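Local structure of beta-N-acetylhexosaminidase (Bacteroides fragilis, 4PYS) at residues L50-E53 with S54-E57; S351-D354 with N355-I358; F407-E410 with D411-L414. The protein probably removes terminal N-acetylhexosamine residues from glycans, as a glycoside hydrolase family 20 beta-N-acetylhexosaminidase whose catalytic domain belongs to the TIM-barrel clan. All blocks are in the same frame, centred on the assembly; numbering follows the deposited sequence.

All three contacts are local, each joining two adjoining four-residue segments, so along the chain they follow one another in series and none nests within or crosses another. Interaction 1 comes first, turning the chain from helix 43-49 into strand 56-58 in domain 2 of the glycoside hydrolase family 20 architecture. Interaction 2, in the catalytic domain, closes the beta turn that leads into strand 356-360, and interaction 3, further along the same domain, starts helix 409-415. The centres of interactions 1 and 2 lie about 46 Å apart, on opposite sides of the chain's centre. Those of interactions 2 and 3 are about 32 Å apart, with nearest atoms about 18 Å apart.

Interaction 1. Residues L50-E53 with S54-E57; sequences LVPE and SAVE
Ala55 N donates to Pro52 O at 2.8 Å and Val56 N to Glu53 O at 3.1 Å, two successive i to i+3 bonds that wind Glu53, Ser54 and Ala55 into a short 3-10 turn. Both N-H groups point well at their acceptors, with N-H...O angles of 158°, but each donor stands above the plane of the carbonyl it meets, the Val56 amide more so. This is consistent with the tight winding of a 3-10 turn.

One methyl of Val51 makes both apolar contacts with Ala55 and Val56. With CG1 anti to the backbone N (chi1 -179°), this methyl is turned to Ala55 CB at 3.7 Å and to Val56 CG2 at the same 3.7 Å. The two valines approach at a slant, branch against branch. Val56 CG2 also lies 3.8 Å from Pro52 O, so this methyl packs beside the carbonyl that accepts from Ala55.

The segment is the connection between helix 43-49 and strand 56-58, an alpha-to-beta junction in domain 2 of the family 20 architecture. Strand 56-58 runs parallel to strand 31-35, and backbone bonds between Ala55 and Ile31, and between Glu57 and both Ile31 and Met33, bring the chain alongside strand 31-35, with 56-58 outermost there. Val51 and Val56 both touch Phe46 of the preceding helix, with Ile31 also against Val51 and Met33 against Val56; the inner side of the turn therefore faces a hydrophobic layer between helix and strand.

The outer side, with Pro52, Glu53 and Ser54, is exposed. Ser54 OG, placed between the backbone N and the carbonyl carbon (chi1 67°), passes 3.8 Å from Pro52 CB, while the extended side chain of Glu53 touches Tyr47 of helix 43-49.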
loop_
_atom_site.group_PDB
_atom_site.type_symbol
_atom_site.label_atom_id
_atom_site.label_comp_id
_atom_site.label_asym_id
_atom_site.label_seq_id
_atom_site.Cartn_x
_atom_site.Cartn_y
_atom_site.Cartn_z
ATOM N N LEU A 50 -12.133 -19.528 4.293
ATOM C CA LEU A 50 -12.004 -20.749 5.097
ATOM C C LEU A 50 -13.256 -21.630 5.124
ATOM O O LEU A 50 -13.232 -22.765 4.642
ATOM C CB LEU A 50 -11.558 -20.394 6.523
ATOM C CG LEU A 50 -10.124 -19.865 6.618
ATOM C CD1 LEU A 50 -9.849 -19.231 7.967
ATOM C CD2 LEU A 50 -9.163 -21.014 6.360
ATOM N N VAL A 51 -14.339 -21.116 5.703
ATOM C CA VAL A 51 -15.578 -21.888 5.845
ATOM C C VAL A 51 -16.763 -21.011 5.477
ATOM O O VAL A 51 -16.966 -19.969 6.100
ATOM C CB VAL A 51 -15.788 -22.354 7.306
ATOM C CG1 VAL A 51 -17.076 -23.182 7.439
ATOM C CG2 VAL A 51 -14.590 -23.140 7.799
ATOM N N PRO A 52 -17.561 -21.441 4.486
ATOM C CA PRO A 52 -18.746 -20.682 4.069
ATOM C C PRO A 52 -19.721 -20.516 5.226
ATOM O O PRO A 52 -19.867 -21.447 6.018
ATOM C CB PRO A 52 -19.397 -21.596 3.019
ATOM C CG PRO A 52 -18.328 -22.539 2.583
ATOM C CD PRO A 52 -17.456 -22.734 3.782
ATOM N N GLU A 53 -20.399 -19.377 5.303
ATOM C CA GLU A 53 -21.384 -19.140 6.357
ATOM C C GLU A 53 -22.422 -20.266 6.472
ATOM O O GLU A 53 -22.919 -20.554 7.565
ATOM C CB GLU A 53 -22.061 -17.776 6.156
ATOM C CG GLU A 53 -23.119 -17.425 7.205
ATOM C CD GLU A 53 -23.490 -15.952 7.200
ATOM O OE1 GLU A 53 -23.038 -15.223 6.292
ATOM O OE2 GLU A 53 -24.231 -15.524 8.110
ATOM N N SER A 54 -22.731 -20.921 5.355
ATOM C CA SER A 54 -23.733 -21.987 5.350
ATOM C C SER A 54 -23.298 -23.180 6.199
ATOM O O SER A 54 -24.131 -23.976 6.633
ATOM C CB SER A 54 -24.029 -22.453 3.919
ATOM O OG SER A 54 -22.897 -23.101 3.358
ATOM N N ALA A 55 -21.992 -23.300 6.429
ATOM C CA ALA A 55 -21.444 -24.420 7.193
ATOM C C ALA A 55 -21.136 -24.046 8.643
ATOM O O ALA A 55 -20.686 -24.891 9.423
ATOM C CB ALA A 55 -20.193 -24.951 6.518
ATOM N N VAL A 56 -21.373 -22.785 8.997
ATOM C CA VAL A 56 -21.085 -22.288 10.344
ATOM C C VAL A 56 -22.330 -22.254 11.239
ATOM O O VAL A 56 -23.392 -21.790 10.821
ATOM C CB VAL A 56 -20.431 -20.890 10.286
ATOM C CG1 VAL A 56 -20.374 -20.257 11.668
ATOM C CG2 VAL A 56 -19.033 -20.990 9.701
ATOM N N GLU A 57 -22.195 -22.772 12.459
ATOM C CA GLU A 57 -23.241 -22.683 13.480
ATOM C C GLU A 57 -22.707 -21.832 14.624
ATOM O O GLU A 57 -21.722 -22.210 15.254
ATOM C CB GLU A 57 -23.558 -24.061 14.062
ATOM C CG GLU A 57 -24.338 -25.012 13.182
ATOM C CD GLU A 57 -24.661 -26.307 13.913
ATOM O OE1 GLU A 57 -24.710 -26.291 15.165
ATOM O OE2 GLU A 57 -24.858 -27.339 13.237
#

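Interaction 2. Residues S351-D354 with N355-I358; sequences SLPD and NVVI
Val356 meets Pro353, the first residue of the turn, and Leu352 just before it through a single methyl: CG2 lies 3.8 Å from Leu352 CB and 4.0 Å from Pro353 CD. The same methyl sits 3.3 Å from Pro353 O, the acceptor of the weak bond from Val356 N (3.3 Å, N-H...O angle 146°) that closes a type I beta turn from Pro353 to Val356. Val356 CG2 is placed beside its own backbone N, which explains why methyl and amide face one carbonyl together. This is the close-packed side, extended by Ala328 of helix 316-333 against Pro353 and Val356, and by Phe340 of strand 337-341 against Val356.

Asn355 brings OD1 to within 3.5 Å of Pro353 CG, the two side chains meeting at a slant. With CG between the backbone N and the carbonyl carbon (chi1 65°), its ND2 donates to the backbone carbonyls of Arg336 and Ala328.

The opposite character appears at exposed Asp354, whose OD1 forms a salt bridge with Lys332. A water donates to Asp354 O at 2.9 Å and to Val356 O, bridging a carbonyl within the turn and one where the turn passes into strand 356-360, a parallel strand of the catalytic domain's sheet. The weak closing bond is thus accompanied by methyl packing on the same carbonyl, and the buried Asn355 ND2 is satisfied by two backbone carbonyls.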
loop_
_atom_site.group_PDB
_atom_site.type_symbol
_atom_site.label_atom_id
_atom_site.label_comp_id
_atom_site.label_asym_id
_atom_site.label_seq_id
_atom_site.Cartn_x
_atom_site.Cartn_y
_atom_site.Cartn_z
ATOM N N SER A 351 8.489 25.940 6.787
ATOM C CA SER A 351 8.319 24.754 7.614
ATOM C C SER A 351 6.938 24.123 7.491
ATOM O O SER A 351 5.911 24.805 7.519
ATOM C CB SER A 351 8.652 25.041 9.077
ATOM O OG SER A 351 8.847 23.823 9.774
ATOM N N LEU A 352 6.939 22.804 7.355
ATOM C CA LEU A 352 5.723 22.029 7.201
ATOM C C LEU A 352 5.102 21.739 8.561
ATOM O O LEU A 352 5.821 21.541 9.540
ATOM C CB LEU A 352 6.044 20.732 6.460
ATOM C CG LEU A 352 6.571 20.989 5.049
ATOM C CD1 LEU A 352 7.189 19.744 4.442
ATOM C CD2 LEU A 352 5.442 21.492 4.172
ATOM N N PRO A 353 3.759 21.719 8.624
ATOM C CA PRO A 353 3.023 21.513 9.882
ATOM C C PRO A 353 3.230 20.123 10.490
ATOM O O PRO A 353 3.774 19.234 9.830
ATOM C CB PRO A 353 1.559 21.717 9.472
ATOM C CG PRO A 353 1.531 21.481 7.994
ATOM C CD PRO A 353 2.857 21.937 7.478
ATOM N N ASP A 354 2.791 19.939 11.734
ATOM C CA ASP A 354 3.118 18.724 12.496
ATOM C C ASP A 354 2.312 17.475 12.143
ATOM O O ASP A 354 2.480 16.432 12.775
ATOM C CB ASP A 354 3.065 18.988 14.016
ATOM C CG ASP A 354 1.675 19.367 14.507
ATOM O OD1 ASP A 354 0.705 19.292 13.722
ATOM O OD2 ASP A 354 1.549 19.739 15.694
ATOM N N ASN A 355 1.437 17.565 11.146
ATOM C CA ASN A 355 0.740 16.364 10.671
ATOM C C ASN A 355 1.366 15.770 9.410
ATOM O O ASN A 355 0.780 14.890 8.772
ATOM C CB ASN A 355 -0.733 16.662 10.415
ATOM C CG ASN A 355 -0.935 17.645 9.284
ATOM O OD1 ASN A 355 -0.173 18.601 9.133
ATOM N ND2 ASN A 355 -1.966 17.415 8.475
ATOM N N VAL A 356 2.553 16.253 9.059
ATOM C CA VAL A 356 3.244 15.809 7.846
ATOM C C VAL A 356 4.027 14.510 8.058
ATOM O O VAL A 356 4.706 14.347 9.070
ATOM C CB VAL A 356 4.175 16.921 7.310
ATOM C CG1 VAL A 356 5.143 16.376 6.270
ATOM C CG2 VAL A 356 3.349 18.062 6.724
ATOM N N VAL A 357 3.911 13.592 7.099
ATOM C CA VAL A 357 4.679 12.347 7.072
ATOM C C VAL A 357 5.471 12.346 5.765
ATOM O O VAL A 357 4.966 12.804 4.732
ATOM C CB VAL A 357 3.740 11.121 7.133
ATOM C CG1 VAL A 357 4.517 9.809 6.986
ATOM C CG2 VAL A 357 2.945 11.137 8.436
ATOM N N ILE A 358 6.710 11.864 5.817
ATOM C CA ILE A 358 7.595 11.852 4.651
ATOM C C ILE A 358 7.807 10.439 4.107
ATOM O O ILE A 358 8.187 9.533 4.849
ATOM C CB ILE A 358 8.975 12.457 5.009
ATOM C CG1 ILE A 358 8.825 13.922 5.445
ATOM C CG2 ILE A 358 9.932 12.336 3.835
ATOM C CD1 ILE A 358 8.205 14.833 4.395
HETATM O O HOH W 1 3.143 13.757 11.743
#

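Interaction 3. Residues F407-E410 with D411-L414; sequences FDLE and DVYL
A capping box begins helix 409-415: Asp408, at the N-cap, and Asp411 each accept the other's backbone N-H through a carboxylate. Asp411 N donates to Asp408 OD1 at 3.1 Å, nearly along the C-O axis. In return Asp408 N donates to Asp411 OD2 at 3.0 Å, which it meets on the anti side, 24° out of the carboxylate plane. The two side chains cross at about a right angle, bringing Asp408 OD1 within 3.3 Å of Asp411 OD2. This closeness of like charges is probably eased by the helix N-terminus, by a water donating to Asp408 OD1 at 2.7 Å and, weakly, to Asp411 OD1, and by the salt bridge of Asp411 OD1 with Arg415; Asp408 OD2 accepts from Lys496 N.

Phe407 CB lies 3.4 Å from Asp411 OD2, and its ring reaches on to Val412 CB, 4.2 Å from CE1. The first helical turn follows, Val412 N donating to Asp408 O at 3.1 Å, with Tyr413 N to Leu409 O and Leu414 N to Glu410 O continuing it.

Around the helix start, Leu409 and Val412 pack on helix 453-462, Leu409 and Glu410 touch helix 470-486, and Tyr388 of helix 386-389 lies against Phe407, Asp411 and Val412.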
loop_
_atom_site.group_PDB
_atom_site.type_symbol
_atom_site.label_atom_id
_atom_site.label_comp_id
_atom_site.label_asym_id
_atom_site.label_seq_id
_atom_site.Cartn_x
_atom_site.Cartn_y
_atom_site.Cartn_z
ATOM N N PHE A 407 16.743 -5.227 -10.193
ATOM C CA PHE A 407 17.218 -5.962 -9.013
ATOM C C PHE A 407 16.473 -7.283 -8.843
ATOM O O PHE A 407 15.393 -7.468 -9.409
ATOM C CB PHE A 407 17.130 -5.115 -7.723
ATOM C CG PHE A 407 15.725 -4.750 -7.297
ATOM C CD1 PHE A 407 14.999 -5.583 -6.451
ATOM C CD2 PHE A 407 15.153 -3.552 -7.700
ATOM C CE1 PHE A 407 13.721 -5.248 -6.040
ATOM C CE2 PHE A 407 13.865 -3.210 -7.284
ATOM C CZ PHE A 407 13.157 -4.050 -6.460
ATOM N N ASP A 408 17.036 -8.202 -8.060
ATOM C CA ASP A 408 16.365 -9.480 -7.876
ATOM C C ASP A 408 16.064 -9.804 -6.416
ATOM O O ASP A 408 16.178 -8.944 -5.535
ATOM C CB ASP A 408 17.150 -10.619 -8.588
ATOM C CG ASP A 408 18.446 -10.993 -7.883
ATOM O OD1 ASP A 408 18.748 -10.451 -6.798
ATOM O OD2 ASP A 408 19.174 -11.861 -8.419
ATOM N N LEU A 409 15.670 -11.044 -6.157
ATOM C CA LEU A 409 15.221 -11.423 -4.820
ATOM C C LEU A 409 16.350 -11.353 -3.787
ATOM O O LEU A 409 16.109 -11.000 -2.617
ATOM C CB LEU A 409 14.593 -12.824 -4.844
ATOM C CG LEU A 409 13.831 -13.253 -3.585
ATOM C CD1 LEU A 409 12.559 -12.415 -3.391
ATOM C CD2 LEU A 409 13.476 -14.733 -3.671
ATOM N N GLU A 410 17.573 -11.676 -4.208
ATOM C CA GLU A 410 18.733 -11.528 -3.327
ATOM C C GLU A 410 18.982 -10.073 -2.962
ATOM O O GLU A 410 19.303 -9.773 -1.813
ATOM C CB GLU A 410 20.007 -12.131 -3.953
ATOM C CG GLU A 410 20.224 -13.595 -3.628
ATOM C CD GLU A 410 21.599 -14.116 -4.053
ATOM O OE1 GLU A 410 21.670 -15.275 -4.494
ATOM O OE2 GLU A 410 22.597 -13.373 -3.938
ATOM N N ASP A 411 18.851 -9.162 -3.927
ATOM C CA ASP A 411 19.080 -7.753 -3.632
ATOM C C ASP A 411 18.079 -7.260 -2.596
ATOM O O ASP A 411 18.458 -6.606 -1.618
ATOM C CB ASP A 411 18.980 -6.885 -4.905
ATOM C CG ASP A 411 20.050 -7.213 -5.923
ATOM O OD1 ASP A 411 21.236 -7.367 -5.537
ATOM O OD2 ASP A 411 19.707 -7.306 -7.126
ATOM N N VAL A 412 16.800 -7.565 -2.793
ATOM C CA VAL A 412 15.809 -7.033 -1.859
ATOM C C VAL A 412 15.992 -7.676 -0.482
ATOM O O VAL A 412 15.960 -6.990 0.537
ATOM C CB VAL A 412 14.348 -7.128 -2.382
ATOM C CG1 VAL A 412 14.016 -8.515 -2.855
ATOM C CG2 VAL A 412 13.360 -6.673 -1.304
ATOM N N TYR A 413 16.253 -8.978 -0.444
ATOM C CA TYR A 413 16.382 -9.647 0.851
ATOM C C TYR A 413 17.632 -9.241 1.630
ATOM O O TYR A 413 17.579 -9.046 2.850
ATOM C CB TYR A 413 16.342 -11.173 0.672
ATOM C CG TYR A 413 16.068 -11.889 1.984
ATOM C CD1 TYR A 413 14.781 -11.956 2.497
ATOM C CD2 TYR A 413 17.093 -12.484 2.700
ATOM C CE1 TYR A 413 14.516 -12.594 3.699
ATOM C CE2 TYR A 413 16.834 -13.133 3.913
ATOM C CZ TYR A 413 15.550 -13.180 4.397
ATOM O OH TYR A 413 15.277 -13.816 5.598
ATOM N N LEU A 414 18.750 -9.081 0.929
ATOM C CA LEU A 414 20.039 -8.926 1.599
ATOM C C LEU A 414 20.507 -7.478 1.719
ATOM O O LEU A 414 21.344 -7.185 2.565
ATOM C CB LEU A 414 21.126 -9.709 0.853
ATOM C CG LEU A 414 20.959 -11.219 0.746
ATOM C CD1 LEU A 414 22.083 -11.778 -0.131
ATOM C CD2 LEU A 414 20.982 -11.840 2.129
HETATM O O HOH W 2 21.460 -10.183 -6.807
#